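Local atomic coordinates of MFP2B (Ascaris suum, PDB entry 2BJR), a protein that probably promotes polymerization of the major sperm protein (MSP) that drives the amoeboid motility of nematode sperm, and carries a bound zinc ion. Residues Ser18-Asn23 with Gly47-Asn52. Sequence-based numbering, arbitrary orientation.
Sequences SPFPDN and GRAWNN
The ring of Phe20 meets strand 43-52 with its edge, pointing into the backbone between Ala49 and Asn51. The carbonyl carbon of Trp50 and the amide nitrogens of Trp50 and Asn51 lie near the ring plane. Phe20 CZ comes 3.7 Å from Trp50 C, and Phe20 CE1 is 3.8 Å from Asn51 N. Two side chains flank this approach. The methyl of Ala49 meets the ring obliquely, with CB 4.0 Å from Phe20 CE2. Asn51 touches through its CB, 4.2 Å from Phe20 CE1. The CB of Phe20 points toward the strand, and chi1 of -79°, with CG anti to the carbonyl carbon, extends the ring from the loop to it. The CB of Trp50 points away, so this residue offers its main chain to the ring. The contact is buried. It is a van der Waals approach of the ring edge to a peptide group, with one apolar side-chain pair, Phe20 on Ala49. The polar groups of Asn51 bond to other residues. Asn51 N donates to Asn32 OD1, Asn51 OD1 accepts from Gly54 N, and Asn51 ND2 donates to Ser268 O.

Phe20 belongs to the loop between strands 10-15 and 34-40. Its ring also meets that of Tyr34, on strand 34-40, and touches Ile56, on strand 55-62. These strands flank strand 43-52 on either side in the antiparallel sheet, and Phe20 thus packs the loop against three adjacent strands.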
ATOM      1  N   SER A  18     -10.002 -11.935  -7.996  1.00 20.30           N
ATOM      2  CA  SER A  18     -10.962 -10.848  -7.920  1.00 20.51           C
ATOM      3  C   SER A  18     -10.383  -9.704  -7.039  1.00 19.32           C
ATOM      4  O   SER A  18      -9.423  -9.890  -6.325  1.00 17.31           O
ATOM      5  CB  SER A  18     -12.297 -11.344  -7.333  1.00 21.43           C
ATOM      6  OG  SER A  18     -12.996 -12.162  -8.270  1.00 23.78           O
ATOM      7  N   PRO A  19     -10.958  -8.522  -7.100  1.00 21.36           N
ATOM      8  CA  PRO A  19     -10.464  -7.417  -6.257  1.00 20.55           C
ATOM      9  C   PRO A  19     -10.519  -7.665  -4.781  1.00 21.18           C
ATOM     10  O   PRO A  19     -11.276  -8.516  -4.291  1.00 19.90           O
ATOM     11  CB  PRO A  19     -11.346  -6.242  -6.661  1.00 20.92           C
ATOM     12  CG  PRO A  19     -11.808  -6.553  -8.012  1.00 20.49           C
ATOM     13  CD  PRO A  19     -12.040  -8.076  -7.998  1.00 21.65           C
ATOM     14  N   PHE A  20      -9.675  -6.927  -4.035  1.00 19.82           N
ATOM     15  CA  PHE A  20      -9.614  -7.063  -2.610  1.00 19.28           C
ATOM     16  C   PHE A  20     -10.896  -6.648  -1.956  1.00 20.69           C
ATOM     17  O   PHE A  20     -11.595  -5.782  -2.461  1.00 20.71           O
ATOM     18  CB  PHE A  20      -8.485  -6.221  -1.980  1.00 19.28           C
ATOM     19  CG  PHE A  20      -7.126  -6.842  -2.102  1.00 17.21           C
ATOM     20  CD1 PHE A  20      -6.447  -6.795  -3.319  1.00 17.49           C
ATOM     21  CD2 PHE A  20      -6.556  -7.454  -1.025  1.00 17.54           C
ATOM     22  CE1 PHE A  20      -5.234  -7.351  -3.431  1.00 17.36           C
ATOM     23  CE2 PHE A  20      -5.348  -8.023  -1.110  1.00 16.63           C
ATOM     24  CZ  PHE A  20      -4.665  -7.966  -2.336  1.00 16.47           C
ATOM     25  N   PRO A  21     -11.176  -7.244  -0.804  1.00 20.10           N
ATOM     26  CA  PRO A  21     -12.270  -6.767   0.052  1.00 20.62           C
ATOM     27  C   PRO A  21     -11.988  -5.363   0.610  1.00 20.50           C
ATOM     28  O   PRO A  21     -10.849  -4.867   0.553  1.00 18.31           O
ATOM     29  CB  PRO A  21     -12.296  -7.775   1.182  1.00 20.18           C
ATOM     30  CG  PRO A  21     -10.839  -8.393   1.183  1.00 21.33           C
ATOM     31  CD  PRO A  21     -10.457  -8.393  -0.216  1.00 20.57           C
ATOM     32  N   ASP A  22     -13.013  -4.755   1.199  1.00 20.01           N
ATOM     33  CA  ASP A  22     -12.825  -3.468   1.853  1.00 21.01           C
ATOM     34  C   ASP A  22     -11.783  -3.498   2.922  1.00 19.80           C
ATOM     35  O   ASP A  22     -11.641  -4.472   3.672  1.00 19.52           O
ATOM     36  CB  ASP A  22     -14.114  -3.000   2.533  1.00 20.89           C
ATOM     37  CG  ASP A  22     -15.192  -2.603   1.555  1.00 23.43           C
ATOM     38  OD1 ASP A  22     -14.993  -2.424   0.329  1.00 26.18           O
ATOM     39  OD2 ASP A  22     -16.340  -2.461   1.997  1.00 27.90           O
ATOM     40  N   ASN A  23     -11.061  -2.397   3.024  1.00 19.81           N
ATOM     41  CA  ASN A  23     -10.155  -2.172   4.143  1.00 19.81           C
ATOM     42  C   ASN A  23      -9.176  -3.309   4.550  1.00 20.00           C
ATOM     43  O   ASN A  23      -9.073  -3.673   5.720  1.00 19.62           O
ATOM     44  CB  ASN A  23     -10.970  -1.746   5.355  1.00 21.76           C
ATOM     45  CG  ASN A  23     -11.758  -0.500   5.074  1.00 24.66           C
ATOM     46  OD1 ASN A  23     -11.187   0.596   5.003  1.00 31.66           O
ATOM     47  ND2 ASN A  23     -13.025  -0.654   4.828  1.00 25.76           N
ATOM     48  N   GLY A  47      -0.201 -16.188   5.470  1.00 15.14           N
ATOM     49  CA  GLY A  47       0.580 -15.978   4.277  1.00 15.70           C
ATOM     50  C   GLY A  47       0.339 -14.540   3.856  1.00 15.54           C
ATOM     51  O   GLY A  47      -0.009 -13.674   4.693  1.00 15.39           O
ATOM     52  N   ARG A  48       0.481 -14.305   2.570  1.00 15.92           N
ATOM     53  CA  ARG A  48       0.457 -12.974   2.034  1.00 17.40           C
ATOM     54  C   ARG A  48      -0.316 -12.902   0.742  1.00 17.45           C
ATOM     55  O   ARG A  48      -0.325 -13.846  -0.064  1.00 17.75           O
ATOM     56  CB  ARG A  48       1.891 -12.433   1.926  1.00 18.74           C
ATOM     57  CG  ARG A  48       2.758 -13.121   0.903  1.00 21.15           C
ATOM     58  CD  ARG A  48       4.288 -13.012   1.151  1.00 26.79           C
ATOM     59  NE  ARG A  48       5.039 -13.919   0.248  1.00 24.93           N
ATOM     60  CZ  ARG A  48       5.215 -13.644  -1.015  1.00 25.06           C
ATOM     61  NH1 ARG A  48       4.712 -12.535  -1.489  1.00 30.14           N
ATOM     62  NH2 ARG A  48       5.836 -14.468  -1.844  1.00 24.58           N
ATOM     63  N   ALA A  49      -0.983 -11.768   0.532  1.00 16.85           N
ATOM     64  CA  ALA A  49      -1.647 -11.468  -0.692  1.00 16.28           C
ATOM     65  C   ALA A  49      -1.088 -10.162  -1.255  1.00 17.15           C
ATOM     66  O   ALA A  49      -0.453  -9.377  -0.510  1.00 16.85           O
ATOM     67  CB  ALA A  49      -3.126 -11.324  -0.453  1.00 17.53           C
ATOM     68  N   TRP A  50      -1.288  -9.970  -2.549  1.00 15.89           N
ATOM     69  CA  TRP A  50      -0.855  -8.739  -3.232  1.00 16.01           C
ATOM     70  C   TRP A  50      -1.704  -8.467  -4.433  1.00 15.74           C
ATOM     71  O   TRP A  50      -2.434  -9.331  -4.908  1.00 15.86           O
ATOM     72  CB  TRP A  50       0.616  -8.796  -3.612  1.00 16.18           C
ATOM     73  CG  TRP A  50       0.986  -9.828  -4.669  1.00 17.41           C
ATOM     74  CD1 TRP A  50       1.062  -9.623  -6.012  1.00 18.00           C
ATOM     75  CD2 TRP A  50       1.325 -11.198  -4.459  1.00 19.25           C
ATOM     76  NE1 TRP A  50       1.432 -10.780  -6.655  1.00 18.96           N
ATOM     77  CE2 TRP A  50       1.606 -11.763  -5.721  1.00 18.83           C
ATOM     78  CE3 TRP A  50       1.428 -12.018  -3.322  1.00 19.39           C
ATOM     79  CZ2 TRP A  50       1.976 -13.115  -5.891  1.00 19.03           C
ATOM     80  CZ3 TRP A  50       1.789 -13.367  -3.495  1.00 19.70           C
ATOM     81  CH2 TRP A  50       2.085 -13.884  -4.767  1.00 17.99           C
ATOM     82  N   ASN A  51      -1.684  -7.215  -4.867  1.00 14.47           N
ATOM     83  CA  ASN A  51      -2.376  -6.772  -6.030  1.00 15.02           C
ATOM     84  C   ASN A  51      -1.567  -7.032  -7.313  1.00 15.20           C
ATOM     85  O   ASN A  51      -0.429  -6.569  -7.429  1.00 14.57           O
ATOM     86  CB  ASN A  51      -2.584  -5.254  -5.904  1.00 14.92           C
ATOM     87  CG  ASN A  51      -3.393  -4.650  -7.044  1.00 16.02           C
ATOM     88  OD1 ASN A  51      -3.356  -5.110  -8.205  1.00 19.19           O
ATOM     89  ND2 ASN A  51      -4.031  -3.498  -6.733  1.00 17.68           N
ATOM     90  N   ASN A  52      -2.165  -7.746  -8.257  1.00 16.25           N
ATOM     91  CA  ASN A  52      -1.668  -7.797  -9.650  1.00 18.23           C
ATOM     92  C   ASN A  52      -2.823  -7.571 -10.611  1.00 18.50           C
ATOM     93  O   ASN A  52      -3.802  -8.318 -10.634  1.00 18.48           O
ATOM     94  CB  ASN A  52      -0.962  -9.151  -9.952  1.00 18.72           C
ATOM     95  CG  ASN A  52      -0.250  -9.142 -11.301  1.00 24.73           C
ATOM     96  OD1 ASN A  52       0.096  -8.070 -11.810  1.00 31.34           O
ATOM     97  ND2 ASN A  52      -0.028 -10.330 -11.888  1.00 25.22           N
TER